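Local coordinates for telomerase reverse transcriptase (Candida tropicalis MYA-3404, PDB 6ZD1), which probably extends chromosome ends as the catalytic subunit of telomerase, adding simple telomeric repeats by copying a template within the enzyme's RNA component, at residues D128-I133 with R158-Y163; N321-K326 with P331-I336; D272-Q277 with L377-K382; K518-I521 with E525-K528. All coordinates share one frame; numbering follows the deposited sequence.

Contact 1: D128-I133 with R158-Y163; sequences DVLSGI and RLLEGY
Leu130 makes every close contact from its side, setting its two methyl groups against two successive residues of the helix, Leu160 and Glu161. The apolar part is a methyl-to-methyl touch, with Leu130 CD2 lying 4.3 Å from Leu160 CD2. The second part joins an apolar group to the aliphatic stem of a charged residue: Leu130 CD1 comes within 3.7 Å of Glu161 CG, and the two side chains cross at about a right angle. Glu161 is extended beyond CG (chi2 173°), which carries its carboxylate onward from the touching methylene, so dispersion rather than charge holds the pair. Polar bonds act around the contact. At the turn, Ser131 OG gives a weak bond to Leu130 O (3.0 Å), just where the chain leaves helical geometry. Ile133 O accepts from Lys157 NZ, just ahead of Arg158, tying the loop to the chain entering the helix. Val129 and Leu130 both rest on Ile164, and Val129 also on Phe168, farther along helix 158-179. Within the two segments, then, a single leucine seats the end of a short helix against a long one, with Val129 adding to the seat, in the largely helical telomerase RNA-binding domain.

Contact 2: N321-K326 with P331-I336; sequences NDLLKK and PVLYMI
Leu323, near the end of helix 309-326, and Leu333, just ahead of strand 334-339, reach toward each other tip to tip across a tight helix-to-strand connection. The strand belongs to the four-stranded antiparallel sheet of the reverse transcriptase palm, and it is the one expected from the family to carry motif A. Only four residues separate the segments, so the chain leaves the helix, turns and comes back past it at once.

The tight part is small and wholly apolar. Leu323 CD1 sits before the fork of Leu333, 4.0 Å from CD2 and 4.2 Å from CD1, so that one methyl meets two. Both side chains have CG beside the backbone N, and the extended second torsion of Leu323 (chi2 178°) sends CD1 outward from the helix to make this meeting. Both leucines are buried, and Leu333 is backed further by Leu563 and Ser509.

The other side of the connection is loose. Leu324, Lys325 and Lys326 stand exposed on the helix, as does Val332 on the returning chain, and Lys326 NZ has a long, weak ion pair with Glu493. Regular pairing begins with the strand, where Tyr334 and Ile336 bond through their backbones to Thr508 and Phe506 on one flank and selenomethionine Met335 to Ile541 on the other. Between buried and open sides lies partly exposed Pro331, whose ring borders the leucine pair: its CD atom is 4.3 Å from Leu323 CD1, the same methyl that meets Leu333.

Contact 3: D272-Q277 with L377-K382; sequences DYIFYQ and LDEFLK
Ile274 and Asp378 mark the closest backbone approach, 8.3 Å between their CA atoms, where a regular turn of helix 263-298 faces a loop of irregular conformation. From the helix one side chain does the work. Ile274 points toward the loop, and its extended end (chi2 178°) turns CD1 to face a pair of oppositely charged groups that lie side by side on the loop, Asp378 OD2 at 4.3 Å and Lys382 NZ at 4.4 Å. Its branch methyl CG2 meets a third, Glu379 OE2, at 4.4 Å. These are loose van der Waals touches, and the polar ends find their stronger partners elsewhere.

Lys270 and Lys278, one turn before and one turn after Ile274, form salt bridges with Asp378 OD2 and Glu379 OE1 respectively, while Glu379 OE2 accepts from the backbone N of Thr376. The isoleucine therefore occupies the middle of a strip of the helix whose two flanking lysines hold the acidic residues of the loop. Lys382 NZ is 4.3 Å from Asp378 OD2, longer than a salt bridge, and lies close to the ammonium of Lys270; the acid beside them would be expected to ease that repulsion. Lys382 also touches a crystal neighbour, so its side-chain position may owe something to packing.

At the start of the segment Leu377 rests on Ala661 and Arg662 of helix 642-664. Lying between strands 368-372 and 389-390, the loop is consistent with part of the insertion in the fingers domain that distinguishes telomerase from other reverse transcriptases, here tied to helix 263-298 chiefly by Lys270 and Lys278, with Ile274 packed loosely between them along the helix.

Contact 4: K518-I521 with E525-K528; sequences KDKI and ELQK
Glu525 opens the contact, laying its carboxylate oxygen OE1 beside the aliphatic stem of Lys520, 3.9 Å from both CG and CD. The two side chains cross at about a right angle, and the opposite charges do not meet: Lys520 NZ remains 5.7 Å from Glu525 OE1, too far for a salt bridge, although some attraction across that gap is likely. The backbone N of Glu525 makes a weak bond to Ser523 OG, whose hydroxyl also bonds Lys520 O and so braces the turn.

Leu526 follows, buried, with CD2 lying 4.2 Å from Lys520 NZ. Lys520 can meet both residues because its stem runs out with CG anti to the backbone N (chi1 -177°) and then bends at the last torsion (chi4 -89°), turning the ammonium aside. That buried charge is met by a cation-pi interaction with Phe485. Beyond Leu526 the chain moves off, and Gln527 packs on Phe532.

The arrangement closes the turn that follows helix 511-520. Leu526 and Lys520 both touch Glu484 of helix 469-484, Leu526 reaching Met480 as well, while Lys518 NZ forms a salt bridge to Glu540 and so joins helix 511-520 to strand 539-541 of the palm sheet.

The four contacts are spread widely over the enzyme. Contact 1, in the RNA-binding domain, lies on the opposite side of the chain's centre from contacts 2 and 4, with centres 61 and 62 Å away. Contact 3 is the most central, 33 Å from contact 1, 51 Å from contact 2 and 44 Å from contact 4, centre to centre. Contacts 2 and 4 are neighbours: their centres are 25 Å apart and their nearest atoms about 4 Å, without touching. They are linked through the palm sheet and the helix packed on it: Tyr334 and Ile336 rest on Leu514 of helix 511-520, whose end contact 4 closes. In reverse transcriptases this sheet carries the catalytic centre.

Contact 1: D128-I133 with R158-Y163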
loop_
_atom_site.group_PDB
_atom_site.type_symbol
_atom_site.label_atom_id
_atom_site.label_comp_id
_atom_site.label_asym_id
_atom_site.label_seq_id
_atom_site.Cartn_x
_atom_site.Cartn_y
_atom_site.Cartn_z
ATOM N N ASP A 128 -9.833 -18.482 -12.848
ATOM C CA ASP A 128 -10.777 -18.431 -11.738
ATOM C C ASP A 128 -12.159 -17.963 -12.188
ATOM O O ASP A 128 -13.171 -18.562 -11.814
ATOM C CB ASP A 128 -10.248 -17.514 -10.629
ATOM C CG ASP A 128 -8.940 -18.013 -10.028
ATOM O OD1 ASP A 128 -7.891 -17.363 -10.249
ATOM O OD2 ASP A 128 -8.959 -19.052 -9.329
ATOM N N VAL A 129 -12.214 -16.906 -13.003
ATOM C CA VAL A 129 -13.493 -16.347 -13.434
ATOM C C VAL A 129 -14.262 -17.334 -14.299
ATOM O O VAL A 129 -15.492 -17.438 -14.195
ATOM C CB VAL A 129 -13.256 -15.021 -14.184
ATOM C CG1 VAL A 129 -14.557 -14.470 -14.754
ATOM C CG2 VAL A 129 -12.595 -14.007 -13.269
ATOM N N LEU A 130 -13.557 -18.102 -15.128
ATOM C CA LEU A 130 -14.200 -18.967 -16.108
ATOM C C LEU A 130 -14.615 -20.265 -15.438
ATOM O O LEU A 130 -13.769 -21.084 -15.063
ATOM C CB LEU A 130 -13.270 -19.239 -17.287
ATOM C CG LEU A 130 -13.050 -18.059 -18.240
ATOM C CD1 LEU A 130 -12.103 -18.420 -19.372
ATOM C CD2 LEU A 130 -14.374 -17.582 -18.796
ATOM N N SER A 131 -15.923 -20.439 -15.267
ATOM C CA SER A 131 -16.461 -21.741 -14.905
ATOM C C SER A 131 -17.746 -22.056 -15.672
ATOM O O SER A 131 -18.574 -22.848 -15.196
ATOM C CB SER A 131 -16.696 -21.835 -13.396
ATOM O OG SER A 131 -15.458 -21.795 -12.710
ATOM N N GLY A 132 -17.911 -21.488 -16.880
ATOM C CA GLY A 132 -18.980 -21.886 -17.772
ATOM C C GLY A 132 -18.439 -22.841 -18.823
ATOM O O GLY A 132 -17.230 -23.005 -18.971
ATOM N N ILE A 133 -19.348 -23.508 -19.540
ATOM C CA ILE A 133 -18.819 -24.615 -20.332
ATOM C C ILE A 133 -19.055 -24.579 -21.845
ATOM O O ILE A 133 -18.100 -24.444 -22.616
ATOM C CB ILE A 133 -19.394 -25.917 -19.740
ATOM C CG1 ILE A 133 -20.849 -25.680 -19.287
ATOM C CG2 ILE A 133 -18.545 -26.384 -18.558
ATOM C CD1 ILE A 133 -21.263 -26.441 -18.029
ATOM N N ARG A 158 -10.000 -20.183 -26.543
ATOM C CA ARG A 158 -9.180 -19.071 -26.078
ATOM C C ARG A 158 -9.809 -17.721 -26.404
ATOM O O ARG A 158 -9.506 -16.728 -25.735
ATOM C CB ARG A 158 -7.780 -19.176 -26.693
ATOM C CG ARG A 158 -6.714 -18.320 -26.024
ATOM C CD ARG A 158 -5.347 -18.576 -26.646
ATOM N NE ARG A 158 -4.916 -19.961 -26.465
ATOM C CZ ARG A 158 -4.011 -20.568 -27.228
ATOM N NH1 ARG A 158 -3.446 -19.918 -28.237
ATOM N NH2 ARG A 158 -3.677 -21.830 -26.990
ATOM N N LEU A 159 -10.667 -17.659 -27.428
ATOM C CA LEU A 159 -11.410 -16.432 -27.697
ATOM C C LEU A 159 -12.391 -16.104 -26.574
ATOM O O LEU A 159 -12.650 -14.926 -26.303
ATOM C CB LEU A 159 -12.138 -16.538 -29.041
ATOM C CG LEU A 159 -12.964 -17.792 -29.347
ATOM C CD1 LEU A 159 -14.382 -17.685 -28.804
ATOM C CD2 LEU A 159 -12.985 -18.070 -30.845
ATOM N N LEU A 160 -12.942 -17.121 -25.905
ATOM C CA LEU A 160 -13.815 -16.854 -24.765
ATOM C C LEU A 160 -13.061 -16.115 -23.666
ATOM O O LEU A 160 -13.617 -15.231 -23.003
ATOM C CB LEU A 160 -14.409 -18.159 -24.233
ATOM C CG LEU A 160 -15.256 -18.074 -22.961
ATOM C CD1 LEU A 160 -16.527 -17.276 -23.204
ATOM C CD2 LEU A 160 -15.583 -19.469 -22.442
ATOM N N GLU A 161 -11.785 -16.463 -23.467
ATOM C CA GLU A 161 -10.937 -15.706 -22.552
ATOM C C GLU A 161 -10.842 -14.246 -22.984
ATOM O O GLU A 161 -10.983 -13.332 -22.164
ATOM C CB GLU A 161 -9.543 -16.339 -22.481
ATOM C CG GLU A 161 -9.494 -17.733 -21.854
ATOM C CD GLU A 161 -8.119 -18.388 -21.968
ATOM O OE1 GLU A 161 -7.321 -17.967 -22.832
ATOM O OE2 GLU A 161 -7.833 -19.327 -21.193
ATOM N N GLY A 162 -10.604 -14.008 -24.277
ATOM C CA GLY A 162 -10.552 -12.644 -24.775
ATOM C C GLY A 162 -11.878 -11.917 -24.678
ATOM O O GLY A 162 -11.907 -10.698 -24.482
ATOM N N TYR A 163 -12.989 -12.647 -24.799
ATOM C CA TYR A 163 -14.301 -12.021 -24.674
ATOM C C TYR A 163 -14.586 -11.643 -23.228
ATOM O O TYR A 163 -14.926 -10.490 -22.932
ATOM C CB TYR A 163 -15.389 -12.955 -25.202
ATOM C CG TYR A 163 -16.794 -12.455 -24.944
ATOM C CD1 TYR A 163 -17.312 -11.387 -25.667
ATOM C CD2 TYR A 163 -17.606 -13.053 -23.983
ATOM C CE1 TYR A 163 -18.596 -10.924 -25.439
ATOM C CE2 TYR A 163 -18.893 -12.595 -23.750
ATOM C CZ TYR A 163 -19.382 -11.530 -24.483
ATOM O OH TYR A 163 -20.660 -11.060 -24.266
#

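Contact 2: N321-K326 with P331-I336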
loop_
_atom_site.group_PDB
_atom_site.type_symbol
_atom_site.label_atom_id
_atom_site.label_comp_id
_atom_site.label_asym_id
_atom_site.label_seq_id
_atom_site.Cartn_x
_atom_site.Cartn_y
_atom_site.Cartn_z
ATOM N N ASN A 321 11.853 -10.930 29.377
ATOM C CA ASN A 321 12.718 -12.064 29.676
ATOM C C ASN A 321 13.967 -11.632 30.434
ATOM O O ASN A 321 14.377 -12.297 31.392
ATOM C CB ASN A 321 13.101 -12.789 28.386
ATOM C CG ASN A 321 11.924 -13.498 27.744
ATOM O OD1 ASN A 321 10.900 -13.736 28.388
ATOM N ND2 ASN A 321 12.067 -13.847 26.471
ATOM N N ASP A 322 14.600 -10.537 30.006
ATOM C CA ASP A 322 15.776 -10.053 30.722
ATOM C C ASP A 322 15.432 -9.618 32.141
ATOM O O ASP A 322 16.258 -9.759 33.051
ATOM C CB ASP A 322 16.433 -8.915 29.941
ATOM C CG ASP A 322 17.055 -9.390 28.638
ATOM O OD1 ASP A 322 17.100 -10.621 28.416
ATOM O OD2 ASP A 322 17.494 -8.539 27.834
ATOM N N LEU A 323 14.216 -9.107 32.360
ATOM C CA LEU A 323 13.794 -8.790 33.721
ATOM C C LEU A 323 13.642 -10.051 34.561
ATOM O O LEU A 323 14.038 -10.072 35.731
ATOM C CB LEU A 323 12.485 -8.005 33.701
ATOM C CG LEU A 323 12.629 -6.506 33.456
ATOM C CD1 LEU A 323 11.264 -5.846 33.411
ATOM C CD2 LEU A 323 13.497 -5.886 34.539
ATOM N N LEU A 324 13.099 -11.121 33.977
ATOM C CA LEU A 324 12.945 -12.365 34.721
ATOM C C LEU A 324 14.282 -13.002 35.063
ATOM O O LEU A 324 14.334 -13.862 35.948
ATOM C CB LEU A 324 12.095 -13.358 33.929
ATOM C CG LEU A 324 10.637 -12.955 33.722
ATOM C CD1 LEU A 324 9.915 -14.020 32.921
ATOM C CD2 LEU A 324 9.965 -12.737 35.065
ATOM N N LYS A 325 15.360 -12.601 34.391
ATOM C CA LYS A 325 16.685 -13.114 34.702
ATOM C C LYS A 325 17.458 -12.203 35.640
ATOM O O LYS A 325 18.342 -12.683 36.356
ATOM C CB LYS A 325 17.508 -13.299 33.417
ATOM C CG LYS A 325 16.837 -14.108 32.313
ATOM C CD LYS A 325 17.569 -13.927 30.979
ATOM C CE LYS A 325 16.867 -14.648 29.826
ATOM N NZ LYS A 325 16.840 -16.136 29.993
ATOM N N LYS A 326 17.117 -10.914 35.676
ATOM C CA LYS A 326 17.919 -9.947 36.413
ATOM C C LYS A 326 17.603 -9.974 37.903
ATOM O O LYS A 326 18.515 -9.956 38.737
ATOM C CB LYS A 326 17.694 -8.552 35.838
ATOM C CG LYS A 326 18.721 -7.530 36.270
ATOM C CD LYS A 326 18.710 -6.355 35.319
ATOM C CE LYS A 326 18.850 -6.826 33.877
ATOM N NZ LYS A 326 20.078 -7.649 33.678
ATOM N N PRO A 331 8.887 -7.187 38.337
ATOM C CA PRO A 331 8.520 -6.080 39.222
ATOM C C PRO A 331 7.237 -5.413 38.751
ATOM O O PRO A 331 6.732 -5.660 37.654
ATOM C CB PRO A 331 9.708 -5.111 39.110
ATOM C CG PRO A 331 10.738 -5.807 38.244
ATOM C CD PRO A 331 10.000 -6.829 37.444
ATOM N N VAL A 332 6.709 -4.547 39.613
ATOM C CA VAL A 332 5.609 -3.682 39.208
ATOM C C VAL A 332 6.135 -2.723 38.152
ATOM O O VAL A 332 7.122 -2.012 38.374
ATOM C CB VAL A 332 5.023 -2.931 40.411
ATOM C CG1 VAL A 332 3.902 -2.004 39.961
ATOM C CG2 VAL A 332 4.522 -3.919 41.456
ATOM N N LEU A 333 5.499 -2.723 36.985
ATOM C CA LEU A 333 5.961 -1.967 35.831
ATOM C C LEU A 333 4.981 -0.852 35.504
ATOM O O LEU A 333 3.768 -1.015 35.654
ATOM C CB LEU A 333 6.138 -2.874 34.612
ATOM C CG LEU A 333 7.221 -3.939 34.772
ATOM C CD1 LEU A 333 7.226 -4.867 33.579
ATOM C CD2 LEU A 333 8.582 -3.285 34.955
ATOM N N TYR A 334 5.518 0.279 35.067
ATOM C CA TYR A 334 4.733 1.439 34.679
ATOM C C TYR A 334 4.925 1.671 33.190
ATOM O O TYR A 334 6.040 1.547 32.675
ATOM C CB TYR A 334 5.159 2.681 35.470
ATOM C CG TYR A 334 5.253 2.443 36.959
ATOM C CD1 TYR A 334 6.352 1.794 37.511
ATOM C CD2 TYR A 334 4.247 2.864 37.813
ATOM C CE1 TYR A 334 6.439 1.561 38.867
ATOM C CE2 TYR A 334 4.326 2.638 39.173
ATOM C CZ TYR A 334 5.426 1.986 39.693
ATOM O OH TYR A 334 5.518 1.757 41.046
HETATM N N MSE A 335 3.839 1.971 32.491
HETATM C CA MSE A 335 3.958 2.213 31.062
HETATM C C MSE A 335 3.068 3.334 30.553
HETATM O O MSE A 335 1.972 3.572 31.065
HETATM C CB MSE A 335 3.679 0.934 30.279
HETATM C CG MSE A 335 2.351 0.286 30.577
HETATM SE SE MSE A 335 2.173 -1.359 29.554
HETATM C CE MSE A 335 3.704 -2.320 30.275
ATOM N N ILE A 336 3.574 4.015 29.530
ATOM C CA ILE A 336 2.947 5.199 28.959
ATOM C C ILE A 336 3.066 5.109 27.442
ATOM O O ILE A 336 4.128 4.757 26.917
ATOM C CB ILE A 336 3.608 6.486 29.499
ATOM C CG1 ILE A 336 3.071 7.727 28.789
ATOM C CG2 ILE A 336 5.128 6.398 29.408
ATOM C CD1 ILE A 336 1.818 8.265 29.416
#

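Contact 3: D272-Q277 with L377-K382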
loop_
_atom_site.group_PDB
_atom_site.type_symbol
_atom_site.label_atom_id
_atom_site.label_comp_id
_atom_site.label_asym_id
_atom_site.label_seq_id
_atom_site.Cartn_x
_atom_site.Cartn_y
_atom_site.Cartn_z
ATOM N N ASP A 272 12.604 11.286 -18.271
ATOM C CA ASP A 272 13.422 12.112 -17.391
ATOM C C ASP A 272 13.195 11.737 -15.933
ATOM O O ASP A 272 14.155 11.569 -15.173
ATOM C CB ASP A 272 13.113 13.592 -17.618
ATOM C CG ASP A 272 13.764 14.139 -18.870
ATOM O OD1 ASP A 272 14.864 13.667 -19.223
ATOM O OD2 ASP A 272 13.177 15.047 -19.497
ATOM N N TYR A 273 11.931 11.565 -15.532
ATOM C CA TYR A 273 11.651 11.159 -14.159
ATOM C C TYR A 273 12.177 9.758 -13.889
ATOM O O TYR A 273 12.790 9.511 -12.843
ATOM C CB TYR A 273 10.147 11.227 -13.881
ATOM C CG TYR A 273 9.777 10.963 -12.434
ATOM C CD1 TYR A 273 9.482 9.678 -11.992
ATOM C CD2 TYR A 273 9.726 12.000 -11.509
ATOM C CE1 TYR A 273 9.146 9.435 -10.670
ATOM C CE2 TYR A 273 9.393 11.765 -10.188
ATOM C CZ TYR A 273 9.103 10.483 -9.772
ATOM O OH TYR A 273 8.770 10.248 -8.455
ATOM N N ILE A 274 11.974 8.839 -14.837
ATOM C CA ILE A 274 12.473 7.474 -14.695
ATOM C C ILE A 274 13.981 7.472 -14.486
ATOM O O ILE A 274 14.506 6.728 -13.646
ATOM C CB ILE A 274 12.070 6.631 -15.919
ATOM C CG1 ILE A 274 10.560 6.413 -15.952
ATOM C CG2 ILE A 274 12.796 5.295 -15.921
ATOM C CD1 ILE A 274 10.100 5.628 -17.160
ATOM N N PHE A 275 14.706 8.295 -15.246
ATOM C CA PHE A 275 16.148 8.385 -15.039
ATOM C C PHE A 275 16.474 9.131 -13.752
ATOM O O PHE A 275 17.447 8.797 -13.064
ATOM C CB PHE A 275 16.816 9.064 -16.234
ATOM C CG PHE A 275 16.821 8.227 -17.476
ATOM C CD1 PHE A 275 16.945 8.816 -18.720
ATOM C CD2 PHE A 275 16.702 6.848 -17.400
ATOM C CE1 PHE A 275 16.949 8.048 -19.864
ATOM C CE2 PHE A 275 16.706 6.074 -18.543
ATOM C CZ PHE A 275 16.829 6.675 -19.778
ATOM N N TYR A 276 15.675 10.145 -13.408
ATOM C CA TYR A 276 15.877 10.839 -12.141
ATOM C C TYR A 276 15.609 9.912 -10.961
ATOM O O TYR A 276 16.341 9.935 -9.965
ATOM C CB TYR A 276 14.983 12.078 -12.070
ATOM C CG TYR A 276 15.201 12.937 -10.842
ATOM C CD1 TYR A 276 14.260 12.976 -9.818
ATOM C CD2 TYR A 276 16.346 13.713 -10.709
ATOM C CE1 TYR A 276 14.455 13.767 -8.697
ATOM C CE2 TYR A 276 16.549 14.503 -9.592
ATOM C CZ TYR A 276 15.603 14.526 -8.590
ATOM O OH TYR A 276 15.808 15.314 -7.479
ATOM N N GLN A 277 14.574 9.076 -11.063
ATOM C CA GLN A 277 14.277 8.142 -9.983
ATOM C C GLN A 277 15.355 7.073 -9.873
ATOM O O GLN A 277 15.791 6.736 -8.765
ATOM C CB GLN A 277 12.906 7.506 -10.208
ATOM C CG GLN A 277 12.420 6.611 -9.079
ATOM C CD GLN A 277 11.043 6.026 -9.358
ATOM O OE1 GLN A 277 10.631 5.898 -10.513
ATOM N NE2 GLN A 277 10.321 5.676 -8.297
ATOM N N LEU A 377 9.383 0.002 -12.675
ATOM C CA LEU A 377 8.288 -0.860 -13.119
ATOM C C LEU A 377 8.098 -0.731 -14.615
ATOM O O LEU A 377 8.088 -1.731 -15.344
ATOM C CB LEU A 377 6.981 -0.530 -12.397
ATOM C CG LEU A 377 5.811 -1.354 -12.961
ATOM C CD1 LEU A 377 6.069 -2.837 -12.747
ATOM C CD2 LEU A 377 4.490 -0.945 -12.373
ATOM N N ASP A 378 7.959 0.521 -15.068
ATOM C CA ASP A 378 7.704 0.862 -16.496
ATOM C C ASP A 378 8.924 0.558 -17.377
ATOM O O ASP A 378 9.069 1.226 -18.420
ATOM C CB ASP A 378 7.255 2.319 -16.644
ATOM C CG ASP A 378 6.538 2.857 -15.418
ATOM O OD1 ASP A 378 6.005 2.036 -14.646
ATOM O OD2 ASP A 378 6.518 4.091 -15.247
ATOM N N GLU A 379 9.762 -0.403 -16.979
ATOM C CA GLU A 379 10.943 -0.783 -17.804
ATOM C C GLU A 379 10.518 -1.930 -18.728
ATOM O O GLU A 379 10.464 -1.722 -19.957
ATOM C CB GLU A 379 12.110 -1.198 -16.907
ATOM C CG GLU A 379 13.471 -0.923 -17.520
ATOM C CD GLU A 379 14.264 0.176 -16.834
ATOM O OE1 GLU A 379 15.490 0.243 -17.053
ATOM O OE2 GLU A 379 13.654 0.961 -16.083
ATOM N N PHE A 380 10.233 -3.089 -18.131
ATOM C CA PHE A 380 9.760 -4.287 -18.822
ATOM C C PHE A 380 8.528 -3.976 -19.645
ATOM O O PHE A 380 8.514 -4.145 -20.868
ATOM C CB PHE A 380 9.502 -5.402 -17.800
ATOM C CG PHE A 380 10.693 -5.660 -16.933
ATOM C CD1 PHE A 380 10.954 -4.837 -15.845
ATOM C CD2 PHE A 380 11.585 -6.671 -17.233
ATOM C CE1 PHE A 380 12.068 -5.036 -15.062
ATOM C CE2 PHE A 380 12.707 -6.882 -16.447
ATOM C CZ PHE A 380 12.946 -6.058 -15.357
ATOM N N LEU A 381 7.478 -3.511 -18.986
ATOM C CA LEU A 381 6.430 -2.817 -19.709
ATOM C C LEU A 381 7.013 -1.550 -20.328
ATOM O O LEU A 381 7.712 -0.782 -19.660
ATOM C CB LEU A 381 5.244 -2.511 -18.790
ATOM C CG LEU A 381 5.424 -1.613 -17.566
ATOM C CD1 LEU A 381 4.855 -0.239 -17.865
ATOM C CD2 LEU A 381 4.747 -2.238 -16.359
ATOM N N LYS A 382 6.745 -1.360 -21.618
ATOM C CA LYS A 382 7.335 -0.397 -22.555
ATOM C C LYS A 382 8.715 -0.794 -23.081
ATOM O O LYS A 382 9.252 -0.042 -23.877
ATOM C CB LYS A 382 7.477 1.019 -21.967
ATOM C CG LYS A 382 6.255 1.610 -21.291
ATOM C CD LYS A 382 6.718 2.703 -20.335
ATOM C CE LYS A 382 5.849 3.950 -20.374
ATOM N NZ LYS A 382 6.350 4.974 -19.409
#

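Contact 4: K518-I521 with E525-K528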
loop_
_atom_site.group_PDB
_atom_site.type_symbol
_atom_site.label_atom_id
_atom_site.label_comp_id
_atom_site.label_asym_id
_atom_site.label_seq_id
_atom_site.Cartn_x
_atom_site.Cartn_y
_atom_site.Cartn_z
ATOM N N LYS A 518 7.287 11.598 31.566
ATOM C CA LYS A 518 5.953 12.186 31.600
ATOM C C LYS A 518 6.012 13.708 31.637
ATOM O O LYS A 518 5.089 14.374 31.150
ATOM C CB LYS A 518 5.184 11.650 32.812
ATOM C CG LYS A 518 3.701 11.979 32.838
ATOM C CD LYS A 518 3.046 11.320 34.047
ATOM C CE LYS A 518 1.564 11.649 34.140
ATOM N NZ LYS A 518 0.937 11.002 35.329
ATOM N N ASP A 519 7.093 14.278 32.173
ATOM C CA ASP A 519 7.238 15.725 32.212
ATOM C C ASP A 519 7.883 16.273 30.957
ATOM O O ASP A 519 7.710 17.459 30.648
ATOM C CB ASP A 519 8.082 16.158 33.414
ATOM C CG ASP A 519 7.373 15.941 34.733
ATOM O OD1 ASP A 519 6.123 15.874 34.734
ATOM O OD2 ASP A 519 8.062 15.845 35.769
ATOM N N LYS A 520 8.615 15.443 30.223
ATOM C CA LYS A 520 9.213 15.927 28.994
ATOM C C LYS A 520 8.222 15.927 27.835
ATOM O O LYS A 520 8.300 16.801 26.966
ATOM C CB LYS A 520 10.440 15.092 28.652
ATOM C CG LYS A 520 11.136 15.603 27.440
ATOM C CD LYS A 520 12.570 15.202 27.421
ATOM C CE LYS A 520 13.006 15.149 25.997
ATOM N NZ LYS A 520 12.761 13.793 25.438
ATOM N N ILE A 521 7.274 14.985 27.814
ATOM C CA ILE A 521 6.255 14.982 26.765
ATOM C C ILE A 521 5.118 15.941 27.070
ATOM O O ILE A 521 4.171 16.034 26.279
ATOM C CB ILE A 521 5.674 13.572 26.527
ATOM C CG1 ILE A 521 4.821 13.118 27.708
ATOM C CG2 ILE A 521 6.786 12.568 26.275
ATOM C CD1 ILE A 521 4.301 11.695 27.558
ATOM N N GLU A 525 9.457 21.069 24.652
ATOM C CA GLU A 525 10.815 20.822 24.191
ATOM C C GLU A 525 10.851 19.971 22.937
ATOM O O GLU A 525 11.883 19.934 22.261
ATOM C CB GLU A 525 11.632 20.141 25.289
ATOM C CG GLU A 525 12.045 21.056 26.416
ATOM C CD GLU A 525 12.887 20.342 27.449
ATOM O OE1 GLU A 525 12.722 19.112 27.604
ATOM O OE2 GLU A 525 13.720 21.007 28.098
ATOM N N LEU A 526 9.764 19.286 22.613
ATOM C CA LEU A 526 9.718 18.518 21.381
ATOM C C LEU A 526 9.134 19.304 20.216
ATOM O O LEU A 526 9.233 18.851 19.071
ATOM C CB LEU A 526 8.919 17.229 21.592
ATOM C CG LEU A 526 9.497 16.284 22.649
ATOM C CD1 LEU A 526 8.710 14.980 22.709
ATOM C CD2 LEU A 526 10.968 16.016 22.376
ATOM N N GLN A 527 8.564 20.483 20.472
ATOM C CA GLN A 527 8.008 21.278 19.386
ATOM C C GLN A 527 9.094 21.864 18.496
ATOM O O GLN A 527 8.806 22.230 17.353
ATOM C CB GLN A 527 7.128 22.393 19.950
ATOM C CG GLN A 527 6.102 21.900 20.956
ATOM C CD GLN A 527 5.236 23.014 21.506
ATOM O OE1 GLN A 527 5.299 24.151 21.042
ATOM N NE2 GLN A 527 4.422 22.692 22.504
ATOM N N LYS A 528 10.331 21.943 18.994
ATOM C CA LYS A 528 11.443 22.424 18.180
ATOM C C LYS A 528 11.592 21.595 16.912
ATOM O O LYS A 528 11.937 22.124 15.849
ATOM C CB LYS A 528 12.738 22.382 18.989
ATOM C CG LYS A 528 12.733 23.273 20.212
ATOM C CD LYS A 528 13.975 23.046 21.050
ATOM C CE LYS A 528 13.603 22.651 22.467
ATOM N NZ LYS A 528 14.797 22.303 23.281
#